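Local coordinates for periplasmic binding protein (Sulfurospirillum deleyianum, PDB 4PAG), which probably acts as the solute-binding component of an ABC transporter, capturing its substrate, perhaps an iron complex or cobalamin-like compound, in the periplasm for uptake, at residues Y24-A27 against P28-F32; Q215-F219 against E220-L224. All blocks are in the same frame, centred on the assembly; numbering follows the deposited sequence. Where two conformers were deposited one is given.

Contact 1 of 2, residues Y24-A27 against P28-F32; sequences YGSA and PPISF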
loop_
_atom_site.group_PDB
_atom_site.type_symbol
_atom_site.label_atom_id
_atom_site.label_comp_id
_atom_site.label_asym_id
_atom_site.label_seq_id
_atom_site.Cartn_x
_atom_site.Cartn_y
_atom_site.Cartn_z
ATOM N N TYR A 24 -3.752 16.143 -8.459
ATOM C CA TYR A 24 -2.453 15.760 -7.927
ATOM C C TYR A 24 -2.667 15.058 -6.593
ATOM O O TYR A 24 -3.443 15.521 -5.759
ATOM C CB TYR A 24 -1.574 17.004 -7.773
ATOM C CG TYR A 24 -0.292 16.809 -6.997
ATOM C CD1 TYR A 24 0.769 16.081 -7.522
ATOM C CD2 TYR A 24 -0.136 17.373 -5.731
ATOM C CE1 TYR A 24 1.946 15.906 -6.799
ATOM C CE2 TYR A 24 1.033 17.209 -5.010
ATOM C CZ TYR A 24 2.076 16.474 -5.548
ATOM O OH TYR A 24 3.244 16.317 -4.816
ATOM N N GLY A 25 -2.000 13.921 -6.419
ATOM C CA GLY A 25 -1.996 13.210 -5.149
ATOM C C GLY A 25 -0.729 13.540 -4.390
ATOM O O GLY A 25 0.342 13.617 -4.981
ATOM N N SER A 26 -0.856 13.718 -3.079
ATOM C CA SER A 26 0.243 14.211 -2.241
ATOM C C SER A 26 1.369 13.192 -2.001
ATOM O O SER A 26 2.472 13.565 -1.596
ATOM C CB SER A 26 -0.316 14.679 -0.895
ATOM O OG SER A 26 -0.654 13.572 -0.067
ATOM N N ALA A 27 1.080 11.915 -2.233
ATOM C CA ALA A 27 2.019 10.839 -1.954
ATOM C C ALA A 27 1.610 9.577 -2.724
ATOM O O ALA A 27 0.474 9.476 -3.174
ATOM C CB ALA A 27 2.050 10.559 -0.464
ATOM N N PRO A 28 2.527 8.604 -2.864
ATOM C CA PRO A 28 2.207 7.431 -3.676
ATOM C C PRO A 28 0.920 6.668 -3.298
ATOM O O PRO A 28 0.213 6.224 -4.198
ATOM C CB PRO A 28 3.459 6.556 -3.527
ATOM C CG PRO A 28 4.558 7.535 -3.312
ATOM C CD PRO A 28 3.940 8.592 -2.436
ATOM N N PRO A 29 0.596 6.529 -1.991
ATOM C CA PRO A 29 -0.686 5.869 -1.690
ATOM C C PRO A 29 -1.868 6.526 -2.420
ATOM O O PRO A 29 -2.799 5.840 -2.871
ATOM C CB PRO A 29 -0.838 6.071 -0.173
ATOM C CG PRO A 29 0.540 6.306 0.332
ATOM C CD PRO A 29 1.264 7.012 -0.772
ATOM N N ILE A 30 -1.812 7.848 -2.542
ATOM C CA ILE A 30 -2.885 8.615 -3.173
ATOM C C ILE A 30 -2.795 8.577 -4.692
ATOM O O ILE A 30 -3.789 8.321 -5.374
ATOM C CB ILE A 30 -2.872 10.093 -2.734
ATOM C CG1 ILE A 30 -2.763 10.230 -1.208
ATOM C CG2 ILE A 30 -4.107 10.806 -3.271
ATOM C CD1 ILE A 30 -3.867 9.557 -0.415
ATOM N N SER A 31 -1.607 8.853 -5.220
ATOM C CA SER A 31 -1.378 8.808 -6.654
ATOM C C SER A 31 -1.710 7.430 -7.241
ATOM O O SER A 31 -2.346 7.358 -8.284
ATOM C CB SER A 31 0.063 9.212 -6.974
ATOM O OG SER A 31 0.265 10.550 -6.538
ATOM N N PHE A 32 -1.305 6.349 -6.567
ATOM C CA PHE A 32 -1.608 4.993 -7.052
ATOM C C PHE A 32 -3.118 4.747 -7.116
ATOM O O PHE A 32 -3.614 4.123 -8.046
ATOM C CB PHE A 32 -0.945 3.923 -6.165
ATOM C CG PHE A 32 0.558 3.816 -6.306
ATOM C CD1 PHE A 32 1.309 4.738 -7.024
ATOM C CD2 PHE A 32 1.230 2.778 -5.666
ATOM C CE1 PHE A 32 2.692 4.609 -7.120
ATOM C CE2 PHE A 32 2.611 2.647 -5.759
ATOM C CZ PHE A 32 3.343 3.567 -6.480
HETATM O O HOH W 1 -0.047 12.654 -8.083
#

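Contact 2 of 2, residues Q215-F219 against E220-L224; sequences QEVSF and EQIIL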
loop_
_atom_site.group_PDB
_atom_site.type_symbol
_atom_site.label_atom_id
_atom_site.label_comp_id
_atom_site.label_asym_id
_atom_site.label_seq_id
_atom_site.Cartn_x
_atom_site.Cartn_y
_atom_site.Cartn_z
ATOM N N GLN A 215 12.478 0.159 12.214
ATOM C CA GLN A 215 12.998 -0.067 13.561
ATOM C C GLN A 215 14.205 -0.973 13.438
ATOM O O GLN A 215 14.169 -1.921 12.659
ATOM C CB GLN A 215 11.948 -0.753 14.441
ATOM C CG GLN A 215 10.541 -0.145 14.396
ATOM C CD GLN A 215 10.517 1.343 14.667
ATOM O OE1 GLN A 215 9.970 2.132 13.872
ATOM N NE2 GLN A 215 11.100 1.745 15.797
ATOM N N GLU A 216 15.263 -0.697 14.196
ATOM C CA GLU A 216 16.474 -1.524 14.148
ATOM C C GLU A 216 16.352 -2.716 15.089
ATOM O O GLU A 216 16.022 -2.548 16.257
ATOM C CB GLU A 216 17.707 -0.720 14.549
ATOM C CG GLU A 216 17.946 0.547 13.731
ATOM C CD GLU A 216 18.489 0.285 12.337
ATOM O OE1 GLU A 216 18.804 -0.880 11.997
ATOM O OE2 GLU A 216 18.609 1.262 11.573
ATOM N N VAL A 217 16.654 -3.906 14.577
ATOM C CA VAL A 217 16.613 -5.139 15.357
ATOM C C VAL A 217 17.863 -5.969 15.029
ATOM O O VAL A 217 18.292 -6.020 13.881
ATOM C CB VAL A 217 15.312 -5.929 15.078
ATOM C CG1 VAL A 217 15.248 -6.412 13.645
ATOM C CG2 VAL A 217 15.163 -7.102 16.023
ATOM N N SER A 218 18.462 -6.585 16.040
ATOM C CA SER A 218 19.641 -7.432 15.829
ATOM C C SER A 218 19.258 -8.845 15.388
ATOM O O SER A 218 18.124 -9.287 15.598
ATOM C CB SER A 218 20.469 -7.520 17.106
ATOM O OG SER A 218 19.809 -8.328 18.067
ATOM N N PHE A 219 20.218 -9.555 14.795
ATOM C CA PHE A 219 20.038 -10.962 14.449
ATOM C C PHE A 219 19.646 -11.762 15.698
ATOM O O PHE A 219 18.750 -12.605 15.659
ATOM C CB PHE A 219 21.323 -11.504 13.804
ATOM C CG PHE A 219 21.284 -12.973 13.507
ATOM C CD1 PHE A 219 20.345 -13.493 12.633
ATOM C CD2 PHE A 219 22.198 -13.841 14.101
ATOM C CE1 PHE A 219 20.304 -14.849 12.364
ATOM C CE2 PHE A 219 22.166 -15.196 13.827
ATOM C CZ PHE A 219 21.216 -15.701 12.958
ATOM N N GLU A 220 20.286 -11.440 16.820
ATOM C CA GLU A 220 20.071 -12.156 18.067
ATOM C C GLU A 220 18.627 -11.976 18.564
ATOM O O GLU A 220 18.010 -12.909 19.075
ATOM C CB GLU A 220 21.112 -11.703 19.100
ATOM C CG GLU A 220 22.550 -12.159 18.783
ATOM C CD GLU A 220 23.199 -11.513 17.537
ATOM O OE1 GLU A 220 22.899 -10.333 17.189
ATOM O OE2 GLU A 220 24.042 -12.197 16.898
ATOM N N GLN A 221 18.081 -10.782 18.360
ATOM C CA GLN A 221 16.693 -10.482 18.696
ATOM C C GLN A 221 15.686 -11.250 17.825
ATOM O O GLN A 221 14.649 -11.702 18.310
ATOM C CB GLN A 221 16.441 -8.983 18.553
ATOM C CG GLN A 221 15.076 -8.553 19.062
ATOM C CD GLN A 221 14.927 -8.832 20.539
ATOM O OE1 GLN A 221 15.705 -8.335 21.335
ATOM N NE2 GLN A 221 13.944 -9.637 20.910
ATOM N N ILE A 222 15.988 -11.384 16.539
ATOM C CA ILE A 222 15.120 -12.139 15.620
ATOM C C ILE A 222 15.056 -13.611 16.042
ATOM O O ILE A 222 13.984 -14.216 16.051
ATOM C CB ILE A 222 15.590 -12.011 14.159
ATOM C CG1 ILE A 222 15.491 -10.548 13.707
ATOM C CG2 ILE A 222 14.764 -12.916 13.245
ATOM C CD1 ILE A 222 16.293 -10.212 12.466
ATOM N N ILE A 223 16.204 -14.173 16.412
ATOM C CA ILE A 223 16.239 -15.530 16.966
ATOM C C ILE A 223 15.322 -15.646 18.181
ATOM O O ILE A 223 14.552 -16.609 18.284
ATOM C CB ILE A 223 17.667 -15.961 17.353
ATOM C CG1 ILE A 223 18.532 -16.118 16.107
ATOM C CG2 ILE A 223 17.641 -17.266 18.152
ATOM C CD1 ILE A 223 19.996 -16.368 16.411
ATOM N N LEU A 224 15.393 -14.677 19.092
ATOM C CA LEU A 224 14.535 -14.685 20.284
ATOM C C LEU A 224 13.063 -14.637 19.915
ATOM O O LEU A 224 12.257 -15.346 20.508
ATOM C CB LEU A 224 14.862 -13.521 21.229
ATOM C CG LEU A 224 16.177 -13.634 21.987
ATOM C CD1 LEU A 224 16.506 -12.317 22.675
ATOM C CD2 LEU A 224 16.133 -14.779 22.999
HETATM O O HOH W 2 22.656 -8.321 14.391
#

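Contact 1 of 2, residues Y24-A27 against P28-F32
The chain turns from strand 23-25 into helix 28-37 at Ala-27, whose backbone O accepts two amides of the helix. The Ser-31 N to Ala-27 O bond measures 3.0 Å and is nearly straight, with an N-H...O angle of 171°. The Ile-30 N to Ala-27 O bond is 2.9 Å long but more bent, at 131°. Its donor stands well above the carbonyl plane, whereas Ser-31 N is tilted only slightly from it. Ala-27 is the N-cap. Pro-28 and Pro-29 follow in the first turn, where the lack of an N-H costs no helical bond. The methyl of Ala-27 packs against both proline rings. Its CB lies 3.4 Å from Pro-28 CD, a tight carbon pair, and CB also meets Pro-29 CD at 3.6 Å.

This is the strand-to-helix turn of a beta-alpha unit in a small parallel sheet. Strand 23-25 lies at one end of that sheet, beside strand 92-96. Ile-30 points back toward the strand. Its CG2 branch, anti to the backbone N, rests 3.7 Å from Gly-25 CA. Gly-25 has no side chain, and its CA comes within 4.7 Å of Ser-31 CA. Ile-30 also touches Ile-94 of the neighbouring strand.

Ser-31 OG lies beside its own backbone N, with chi1 at -62°. From there it accepts a short bond from a water, 2.6 Å between OG and the water oxygen. The same water takes the N-H of Gly-25, at 2.9 Å from Gly-25 N, and so bridges strand and helix. Asn-46 adds a second clamp: its OD1 bonds to Ser-31 OG, and its ND2 to Gly-25 O. The hydroxyl of Ser-26 is held by the backbone N of Trp-96.

Contact 2 of 2, residues Q215-F219 against E220-L224
The Phe-219 ring meets Glu-220 at its edge and Ile-223 over one face. Its CB starts beside the backbone, 3.2 Å from Glu-220 N. The ring carbon CG is still near that amide. With CG anti to the backbone N, chi1 175°, the ring is carried along the helix to Ile-223, one turn on. CD2 meets Glu-220 OE2 at 3.7 Å. This oxygen sits near the ring plane, while the carboxylate stands almost perpendicular to the ring, at 86°. Farther out, CE2 lies 3.6 Å from Ile-223 CD1, and CZ touches the same methyl. That methyl makes a CH-pi contact, 4.0 Å from Ile-223 CD1 to the ring centroid.

Residues 215-219 lead from strand 215-216 into helix 219-225, with Ser-218 at the N-cap. Its OG accepts from Gln-221 N over 3.0 Å, with an N-H...O angle of 153°. The next bonds are of the usual alpha-helical i to i+4 kind: Ser-218 O takes Ile-222 N, and Phe-219 O takes Ile-223 N. The first-turn amide of Phe-219 gives its N-H to a water, 2.8 Å from Phe-219 N. Glu-220 OE1 holds that water only weakly.

Lys-246 makes a cation-pi contact with the Phe-219 ring, and Trp-247 meets it edge-to-face. Replacing Phe-219 by alanine removes the ring, which would probably open a gap beside Ile-223 CD1 and leave Lys-246 without its cation-pi mate. Val-249 touches both Phe-219 and Ile-223.

Overall arrangement
Contacts 1 and 2 lie on opposite sides of the chain's centre, with their own centres about 33 Å apart. Their nearest atoms are about 17 Å apart, so the two do not touch. The centre of contact 1 is about 11 Å from the centre of the chain, that of contact 2 about 25 Å. Both mark the passage of the chain into a helix. Strand 23-25 of contact 1 is an outermost strand of the three-stranded parallel sheet. The helix of contact 2 leads to strand 229-232 of the four-stranded one. Just after that strand comes Pro-235, which lines the pocket of the bound histidine. No residue of either contact belongs to that pocket.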